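Local coordinates for Phenylalanine/tyrosine ammonia-lyase (Rhodosporidium toruloides, PDB 1Y2M), which catalyses the non-oxidative deamination of L-phenylalanine and L-tyrosine to trans-cinnamate and p-coumarate, releasing ammonium, at residues D57-L62 / P81-D86; L67-V72 / I388-S393; T192-H197 / F253-V258. All coordinates share one frame; numbering follows the deposited sequence.

Contact 1 (D57-L62 / P81-D86)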
loop_
_atom_site.group_PDB
_atom_site.type_symbol
_atom_site.label_atom_id
_atom_site.label_comp_id
_atom_site.label_asym_id
_atom_site.label_seq_id
_atom_site.Cartn_x
_atom_site.Cartn_y
_atom_site.Cartn_z
ATOM N N ASP B 57 -5.821 15.814 39.197
ATOM C CA ASP B 57 -5.418 16.812 40.192
ATOM C C ASP B 57 -4.330 16.261 41.104
ATOM O O ASP B 57 -3.366 16.966 41.444
ATOM C CB ASP B 57 -6.653 17.231 41.016
ATOM C CG ASP B 57 -7.413 16.020 41.603
ATOM O OD1 ASP B 57 -7.418 14.924 40.969
ATOM O OD2 ASP B 57 -8.000 16.153 42.704
ATOM N N SER B 58 -4.483 15.009 41.532
ATOM C CA SER B 58 -3.570 14.442 42.501
ATOM C C SER B 58 -2.336 13.936 41.790
ATOM O O SER B 58 -2.350 13.650 40.598
ATOM C CB SER B 58 -4.224 13.311 43.274
ATOM O OG SER B 58 -4.635 12.295 42.397
ATOM N N THR B 59 -1.249 13.859 42.530
ATOM C CA THR B 59 0.013 13.623 41.887
ATOM C C THR B 59 0.145 12.190 41.422
ATOM O O THR B 59 -0.142 11.231 42.161
ATOM C CB THR B 59 1.159 13.967 42.846
ATOM O OG1 THR B 59 1.044 15.349 43.214
ATOM C CG2 THR B 59 2.532 13.720 42.179
ATOM N N LEU B 60 0.650 12.063 40.202
ATOM C CA LEU B 60 0.985 10.766 39.639
ATOM C C LEU B 60 2.353 10.395 40.145
ATOM O O LEU B 60 3.339 11.017 39.767
ATOM C CB LEU B 60 0.967 10.828 38.119
ATOM C CG LEU B 60 1.422 9.569 37.381
ATOM C CD1 LEU B 60 0.581 8.322 37.762
ATOM C CD2 LEU B 60 1.406 9.781 35.857
ATOM N N GLU B 61 2.395 9.381 40.998
ATOM C CA GLU B 61 3.616 8.869 41.581
ATOM C C GLU B 61 4.177 7.719 40.757
ATOM O O GLU B 61 3.536 6.681 40.594
ATOM C CB GLU B 61 3.364 8.397 43.016
ATOM C CG GLU B 61 3.333 9.546 44.016
ATOM C CD GLU B 61 3.495 9.076 45.470
ATOM O OE1 GLU B 61 2.544 8.411 45.920
ATOM O OE2 GLU B 61 4.541 9.365 46.137
ATOM N N LEU B 62 5.352 7.922 40.196
ATOM C CA LEU B 62 5.979 6.948 39.304
ATOM C C LEU B 62 6.894 6.003 40.079
ATOM O O LEU B 62 7.792 6.438 40.809
ATOM C CB LEU B 62 6.799 7.670 38.241
ATOM C CG LEU B 62 5.990 8.590 37.355
ATOM C CD1 LEU B 62 6.892 9.307 36.360
ATOM C CD2 LEU B 62 4.856 7.826 36.671
ATOM N N PRO B 81 0.079 16.675 37.947
ATOM C CA PRO B 81 1.439 16.708 38.487
ATOM C C PRO B 81 2.057 15.315 38.468
ATOM O O PRO B 81 1.343 14.337 38.653
ATOM C CB PRO B 81 1.246 17.150 39.932
ATOM C CG PRO B 81 -0.063 17.795 39.970
ATOM C CD PRO B 81 -0.905 17.090 38.954
ATOM N N VAL B 82 3.368 15.229 38.308
ATOM C CA VAL B 82 4.063 13.953 38.194
ATOM C C VAL B 82 5.289 14.019 39.097
ATOM O O VAL B 82 5.993 15.042 39.128
ATOM C CB VAL B 82 4.473 13.666 36.725
ATOM C CG1 VAL B 82 5.305 12.405 36.602
ATOM C CG2 VAL B 82 3.270 13.612 35.839
ATOM N N ARG B 83 5.532 12.958 39.858
ATOM C CA ARG B 83 6.778 12.834 40.606
ATOM C C ARG B 83 7.239 11.372 40.715
ATOM O O ARG B 83 6.446 10.441 40.656
ATOM C CB ARG B 83 6.609 13.433 42.028
ATOM C CG ARG B 83 6.515 14.969 42.078
ATOM C CD ARG B 83 6.057 15.482 43.456
ATOM N NE ARG B 83 6.783 16.661 43.946
ATOM C CZ ARG B 83 8.041 16.642 44.405
ATOM N NH1 ARG B 83 8.753 15.515 44.401
ATOM N NH2 ARG B 83 8.608 17.765 44.850
ATOM N N VAL B 84 8.532 11.183 40.884
ATOM C CA VAL B 84 9.035 9.888 41.312
ATOM C C VAL B 84 8.469 9.596 42.686
ATOM O O VAL B 84 8.528 10.412 43.579
ATOM C CB VAL B 84 10.569 9.856 41.370
ATOM C CG1 VAL B 84 11.046 8.533 41.919
ATOM C CG2 VAL B 84 11.152 10.109 39.998
ATOM N N LYS B 85 7.963 8.383 42.871
ATOM C CA LYS B 85 7.384 8.005 44.141
ATOM C C LYS B 85 8.316 8.358 45.299
ATOM O O LYS B 85 9.514 8.088 45.257
ATOM C CB LYS B 85 7.059 6.515 44.165
ATOM C CG LYS B 85 6.400 6.106 45.454
ATOM C CD LYS B 85 5.637 4.823 45.343
ATOM C CE LYS B 85 5.067 4.392 46.697
ATOM N NZ LYS B 85 5.705 3.121 47.096
ATOM N N ASP B 86 7.722 8.958 46.334
ATOM C CA ASP B 86 8.417 9.376 47.539
ATOM C C ASP B 86 8.583 8.117 48.373
ATOM O O ASP B 86 7.748 7.805 49.230
ATOM C CB ASP B 86 7.553 10.445 48.234
ATOM C CG ASP B 86 8.245 11.115 49.405
ATOM O OD1 ASP B 86 7.672 12.089 49.951
ATOM O OD2 ASP B 86 9.339 10.675 49.789
#
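Leu62 and Val82 meet on the buried face of a small parallel sheet, where CD1 of Leu62 lies 3.5 Å from CG1 of Val82, tighter than usual for two methyl groups. With chi1 at -61°, CG of Leu62 stands beside its backbone N and is itself 3.9 Å from Val82 CG1. Leu60 shares this face more loosely, its CD2 4.3 Å from CG2 of Val82. Helices 162-176, 185-197 and 69-77 pack against the same face through Val173, Leu195 and Ala75. The two strands, 60-62 and 82-84, belong to a beta-alpha-beta unit whose connecting helix is 69-77. Their backbones are joined by a regular ladder: Leu60 N donates to Pro81 O, Arg83 N to Leu60 O, Leu62 N to Arg83 O at 2.8 Å, and Lys85 N to Leu62 O.

The other face, carrying Glu61 and Arg83, is open to solvent and far less closely packed. Thr59 CG2 lies beside the CB, CG and CD of Arg83, 4.1 Å from CB, while the bent arginine chain leads away. Before the strand begins, the Pro81 ring rests its CD 3.5 Å from Asp57 O. Glu61 extends across to the residues just after strand 82-84, where its OE2 accepts from Asp86 N at 3.2 Å. This bond is straight at the hydrogen (176°), met on the anti side but well out of the carboxylate plane. Glu61 OE1 and Lys85 NZ stay 6.3 Å apart. The Asp86 carboxylate has its own salt bridge, to Arg91. The chemistry is thus divided by face: aliphatic side chains join the sheet to the helices on that face, and a carboxylate on the solvent side extends the strand pairing by one side-chain bond to a backbone N-H.

Contact 2 (L67-V72 / I388-S393)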
loop_
_atom_site.group_PDB
_atom_site.type_symbol
_atom_site.label_atom_id
_atom_site.label_comp_id
_atom_site.label_asym_id
_atom_site.label_seq_id
_atom_site.Cartn_x
_atom_site.Cartn_y
_atom_site.Cartn_z
ATOM N N LEU B 67 2.438 2.450 36.410
ATOM C CA LEU B 67 1.948 3.449 35.484
ATOM C C LEU B 67 1.032 2.790 34.472
ATOM O O LEU B 67 1.410 1.790 33.860
ATOM C CB LEU B 67 3.116 4.079 34.752
ATOM C CG LEU B 67 2.838 5.111 33.686
ATOM C CD1 LEU B 67 2.137 6.285 34.314
ATOM C CD2 LEU B 67 4.081 5.570 32.920
ATOM N N ASN B 68 -0.146 3.369 34.249
ATOM C CA ASN B 68 -1.073 2.829 33.237
ATOM C C ASN B 68 -1.380 3.860 32.176
ATOM O O ASN B 68 -0.900 4.999 32.241
ATOM C CB ASN B 68 -2.362 2.300 33.874
ATOM C CG ASN B 68 -3.151 3.382 34.603
ATOM O OD1 ASN B 68 -3.331 4.498 34.079
ATOM N ND2 ASN B 68 -3.635 3.064 35.792
ATOM N N LEU B 69 -2.131 3.476 31.158
ATOM C CA LEU B 69 -2.282 4.334 30.017
ATOM C C LEU B 69 -3.163 5.542 30.270
ATOM O O LEU B 69 -2.883 6.656 29.785
ATOM C CB LEU B 69 -2.756 3.528 28.802
ATOM C CG LEU B 69 -1.882 2.352 28.363
ATOM C CD1 LEU B 69 -2.363 1.832 27.043
ATOM C CD2 LEU B 69 -0.475 2.853 28.308
ATOM N N GLY B 70 -4.194 5.361 31.100
ATOM C CA GLY B 70 -4.973 6.511 31.550
ATOM C C GLY B 70 -4.121 7.536 32.281
ATOM O O GLY B 70 -4.308 8.737 32.081
ATOM N N ASP B 71 -3.182 7.059 33.110
ATOM C CA ASP B 71 -2.257 7.934 33.841
ATOM C C ASP B 71 -1.423 8.725 32.851
ATOM O O ASP B 71 -1.223 9.939 33.018
ATOM C CB ASP B 71 -1.267 7.121 34.648
ATOM C CG ASP B 71 -1.844 6.458 35.876
ATOM O OD1 ASP B 71 -2.792 6.999 36.506
ATOM O OD2 ASP B 71 -1.248 5.402 36.278
ATOM N N VAL B 72 -0.921 8.031 31.813
ATOM C CA VAL B 72 -0.072 8.696 30.800
ATOM C C VAL B 72 -0.833 9.844 30.139
ATOM O O VAL B 72 -0.348 10.984 30.041
ATOM C CB VAL B 72 0.459 7.704 29.745
ATOM C CG1 VAL B 72 1.057 8.450 28.557
ATOM C CG2 VAL B 72 1.469 6.698 30.353
ATOM N N ILE B 388 2.371 -2.586 29.088
ATOM C CA ILE B 388 3.705 -3.106 29.471
ATOM C C ILE B 388 4.779 -2.150 28.980
ATOM O O ILE B 388 5.740 -1.839 29.725
ATOM C CB ILE B 388 3.926 -4.515 28.935
ATOM C CG1 ILE B 388 3.091 -5.486 29.741
ATOM C CG2 ILE B 388 5.411 -4.910 29.062
ATOM C CD1 ILE B 388 3.119 -6.894 29.255
ATOM N N GLU B 389 4.631 -1.674 27.740
ATOM C CA GLU B 389 5.693 -0.851 27.140
ATOM C C GLU B 389 5.831 0.475 27.875
ATOM O O GLU B 389 6.933 0.887 28.207
ATOM C CB GLU B 389 5.432 -0.659 25.638
ATOM C CG GLU B 389 6.545 0.045 24.885
ATOM C CD GLU B 389 7.797 -0.761 24.720
ATOM O OE1 GLU B 389 7.831 -1.885 25.211
ATOM O OE2 GLU B 389 8.743 -0.221 24.091
ATOM N N ALA B 390 4.726 1.156 28.116
ATOM C CA ALA B 390 4.732 2.499 28.707
ATOM C C ALA B 390 4.934 2.435 30.206
ATOM O O ALA B 390 5.598 3.292 30.784
ATOM C CB ALA B 390 3.411 3.178 28.383
ATOM N N GLY B 391 4.421 1.384 30.833
ATOM C CA GLY B 391 4.377 1.310 32.296
ATOM C C GLY B 391 5.306 0.437 33.073
ATOM O O GLY B 391 5.484 0.645 34.276
ATOM N N GLN B 392 5.862 -0.581 32.406
ATOM C CA GLN B 392 6.585 -1.651 33.047
ATOM C C GLN B 392 7.827 -2.071 32.300
ATOM O O GLN B 392 8.258 -3.199 32.457
ATOM C CB GLN B 392 5.691 -2.890 33.128
ATOM C CG GLN B 392 4.407 -2.647 33.800
ATOM C CD GLN B 392 3.381 -3.727 33.513
ATOM O OE1 GLN B 392 2.224 -3.408 33.191
ATOM N NE2 GLN B 392 3.772 -4.965 33.658
ATOM N N SER B 393 8.421 -1.190 31.506
ATOM C CA SER B 393 9.591 -1.578 30.740
ATOM C C SER B 393 10.733 -0.594 30.887
ATOM O O SER B 393 10.544 0.610 31.004
ATOM C CB SER B 393 9.246 -1.767 29.252
ATOM O OG SER B 393 8.201 -2.730 29.084
#
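Leu67 sets its side chain against the last turn of helix 368-391, with CG anti to the backbone N (chi1 177°). From there CD2 approaches Ala390 O to 3.5 Å, and CB lies 3.9 Å from Gly391 CA. The backbone of Leu67 comes equally close: its O is 3.4 Å from Gly391 CA in a CA-H...O contact. A CB at Gly391 would fall about 2.1 Å from Leu67 O, so the close approach of the two segments depends on its absence.

Ala390 presents its methyl group to the start of helix 69-77. Leu69 turns its CD2 onto this CB at 3.9 Å, and Val72, one turn further on, sends CG2 toward it at a longer 4.5 Å. Thr280 of helix 273-303 and Ile171 of helix 162-176 also touch Ala390, placing the methyl where several helices come together.

The first turn of helix 69-77 is closed by a capping box. Asn68, at the N-cap, accepts from Asp71 N through OD1 at 2.7 Å, almost in line with the amide carbonyl (168°), and Asp71 OD2 accepts from Asn68 N in return. The other carboxylate oxygen of Asp71 forms a salt bridge with Arg80, so both oxygens of this buried acid have partners.

At the end of the opposing helix, Ile388 O takes two donors from opposite faces of its carbonyl plane. Gln392 N supplies the helical bond, while Ser393 OG comes from above the plane at 2.7 Å. Beside it, Glu389 points its carboxylate to Arg320 and His322 of a second subunit, with Thr272 of its own chain bonded to OE2.

Contact 3 (T192-H197 / F253-V258)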
loop_
_atom_site.group_PDB
_atom_site.type_symbol
_atom_site.label_atom_id
_atom_site.label_comp_id
_atom_site.label_asym_id
_atom_site.label_seq_id
_atom_site.Cartn_x
_atom_site.Cartn_y
_atom_site.Cartn_z
ATOM N N THR B 192 10.687 15.721 35.834
ATOM C CA THR B 192 9.408 15.947 36.514
ATOM C C THR B 192 9.194 17.447 36.820
ATOM O O THR B 192 8.070 17.937 36.741
ATOM C CB THR B 192 9.214 15.017 37.765
ATOM O OG1 THR B 192 10.212 15.329 38.750
ATOM C CG2 THR B 192 9.306 13.542 37.373
ATOM N N ASN B 193 10.272 18.172 37.060
ATOM C CA ASN B 193 10.152 19.639 37.225
ATOM C C ASN B 193 9.744 20.319 35.921
ATOM O O ASN B 193 8.888 21.212 35.945
ATOM C CB ASN B 193 11.420 20.242 37.770
ATOM C CG ASN B 193 11.598 20.035 39.247
ATOM O OD1 ASN B 193 10.623 19.877 39.997
ATOM N ND2 ASN B 193 12.833 20.049 39.683
ATOM N N PHE B 194 10.261 19.872 34.777
ATOM C CA PHE B 194 9.750 20.367 33.498
ATOM C C PHE B 194 8.271 20.100 33.368
ATOM O O PHE B 194 7.484 20.986 32.999
ATOM C CB PHE B 194 10.486 19.765 32.311
ATOM C CG PHE B 194 11.722 20.519 31.909
ATOM C CD1 PHE B 194 12.506 21.175 32.832
ATOM C CD2 PHE B 194 12.098 20.541 30.593
ATOM C CE1 PHE B 194 13.646 21.856 32.401
ATOM C CE2 PHE B 194 13.208 21.195 30.173
ATOM C CZ PHE B 194 13.978 21.858 31.067
ATOM N N LEU B 195 7.850 18.870 33.657
ATOM C CA LEU B 195 6.428 18.570 33.589
ATOM C C LEU B 195 5.596 19.493 34.492
ATOM O O LEU B 195 4.581 20.015 34.077
ATOM C CB LEU B 195 6.142 17.085 33.956
ATOM C CG LEU B 195 6.570 16.073 32.854
ATOM C CD1 LEU B 195 6.725 14.678 33.435
ATOM C CD2 LEU B 195 5.583 16.058 31.712
ATOM N N ASN B 196 6.023 19.637 35.728
ATOM C CA ASN B 196 5.191 20.266 36.749
ATOM C C ASN B 196 5.173 21.765 36.608
ATOM O O ASN B 196 4.279 22.402 37.126
ATOM C CB ASN B 196 5.611 19.825 38.135
ATOM C CG ASN B 196 5.420 18.332 38.337
ATOM O OD1 ASN B 196 4.570 17.726 37.691
ATOM N ND2 ASN B 196 6.197 17.740 39.238
ATOM N N HIS B 197 6.167 22.303 35.917
ATOM C CA HIS B 197 6.218 23.741 35.603
ATOM C C HIS B 197 5.797 24.035 34.148
ATOM O O HIS B 197 5.858 25.181 33.720
ATOM C CB HIS B 197 7.620 24.289 35.857
ATOM C CG HIS B 197 8.007 24.302 37.304
ATOM N ND1 HIS B 197 7.359 25.087 38.228
ATOM C CD2 HIS B 197 8.927 23.590 37.994
ATOM C CE1 HIS B 197 7.892 24.882 39.424
ATOM N NE2 HIS B 197 8.842 23.974 39.312
ATOM N N PHE B 253 11.911 29.594 36.454
ATOM C CA PHE B 253 11.369 28.679 37.452
ATOM C C PHE B 253 12.373 28.286 38.516
ATOM O O PHE B 253 12.074 27.434 39.325
ATOM C CB PHE B 253 10.734 27.474 36.715
ATOM C CG PHE B 253 9.563 27.872 35.865
ATOM C CD1 PHE B 253 8.315 27.977 36.423
ATOM C CD2 PHE B 253 9.736 28.272 34.567
ATOM C CE1 PHE B 253 7.262 28.399 35.699
ATOM C CE2 PHE B 253 8.673 28.698 33.815
ATOM C CZ PHE B 253 7.425 28.761 34.380
ATOM N N ASN B 254 13.529 28.965 38.570
ATOM C CA ASN B 254 14.682 28.608 39.418
ATOM C C ASN B 254 15.095 27.122 39.384
ATOM O O ASN B 254 15.497 26.539 40.396
ATOM C CB ASN B 254 14.567 29.116 40.884
ATOM C CG ASN B 254 15.976 29.263 41.583
ATOM O OD1 ASN B 254 17.001 29.517 40.921
ATOM N ND2 ASN B 254 16.013 29.089 42.913
ATOM N N LEU B 255 15.059 26.544 38.189
ATOM C CA LEU B 255 15.475 25.169 37.985
ATOM C C LEU B 255 16.931 25.162 37.544
ATOM O O LEU B 255 17.350 26.022 36.768
ATOM C CB LEU B 255 14.609 24.524 36.897
ATOM C CG LEU B 255 13.106 24.515 37.135
ATOM C CD1 LEU B 255 12.380 23.885 35.950
ATOM C CD2 LEU B 255 12.789 23.770 38.429
ATOM N N GLU B 256 17.689 24.191 38.026
ATOM C CA GLU B 256 19.088 24.062 37.677
ATOM C C GLU B 256 19.299 23.062 36.550
ATOM O O GLU B 256 18.847 21.941 36.648
ATOM C CB GLU B 256 19.878 23.566 38.876
ATOM C CG GLU B 256 21.338 23.340 38.569
ATOM C CD GLU B 256 22.193 23.237 39.804
ATOM O OE1 GLU B 256 21.769 23.765 40.850
ATOM O OE2 GLU B 256 23.284 22.636 39.716
ATOM N N PRO B 257 20.032 23.463 35.487
ATOM C CA PRO B 257 20.458 22.518 34.431
ATOM C C PRO B 257 21.236 21.373 35.033
ATOM O O PRO B 257 22.030 21.596 35.955
ATOM C CB PRO B 257 21.394 23.351 33.558
ATOM C CG PRO B 257 20.942 24.759 33.777
ATOM C CD PRO B 257 20.451 24.840 35.197
ATOM N N VAL B 258 20.988 20.172 34.546
ATOM C CA VAL B 258 21.789 19.016 34.935
ATOM C C VAL B 258 22.998 18.895 34.036
ATOM O O VAL B 258 22.965 19.346 32.885
ATOM C CB VAL B 258 20.992 17.685 34.875
ATOM C CG1 VAL B 258 19.911 17.681 35.947
ATOM C CG2 VAL B 258 20.414 17.452 33.546
#
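A Schellman motif ends helix 246-252, with Asn254 as its C-prime residue at positive phi, and the neighbours of Asn254, Phe253 and Leu255, pack against the last turns of helix 185-197. His197 touches both. Its CB sits over the face of the Phe253 ring, 4.2 Å from the centroid, in a CH-pi contact, while Phe253 CB lies above one face of the imidazole, toward its rim. The ring planes are inclined obliquely at 41°, and the two side chains run past one another in opposite senses; ND1 of His197 comes to 3.5 Å from Phe253 CD1. An alanine in place of His197 would probably open a gap beside Phe253 CD1 and the Leu255 methyls, leaving to the phenyl ring the CB and backbone contacts of this position.

Leu255 extends the packing along the helix. Both of its methyls touch CD2 of His197, and its CD2 also meets Asn193 CB. Ile199 touches both Phe253 and Leu255. The remaining contact is with the Phe194 ring, which CD1 of Leu255 approaches obliquely, 4.1 Å from CD1 of Phe194.

Overall arrangement
The centres of contacts 1 and 2 lie about 14 Å apart, and both use the beta-alpha-beta unit: contact 1 pairs its two strands, while contact 2 ties the start of its helix, 69-77, to the distant helix 368-391. They meet directly where Leu60 and Leu62 pack on Leu67. Contact 3, its centre about 15 Å from that of contact 1, joins it through helix 185-197, whose Asn196 ND2 probably bonds to Val82 O. Contacts 2 and 3 do not touch, their nearest atoms being about 8 Å apart. Along the chain, contact 1 closes before contact 3 opens, and contact 2 spans both 81-86 and contact 3. Together they link surface loop 253-258, through the small sheet, to buried helices beside a second subunit.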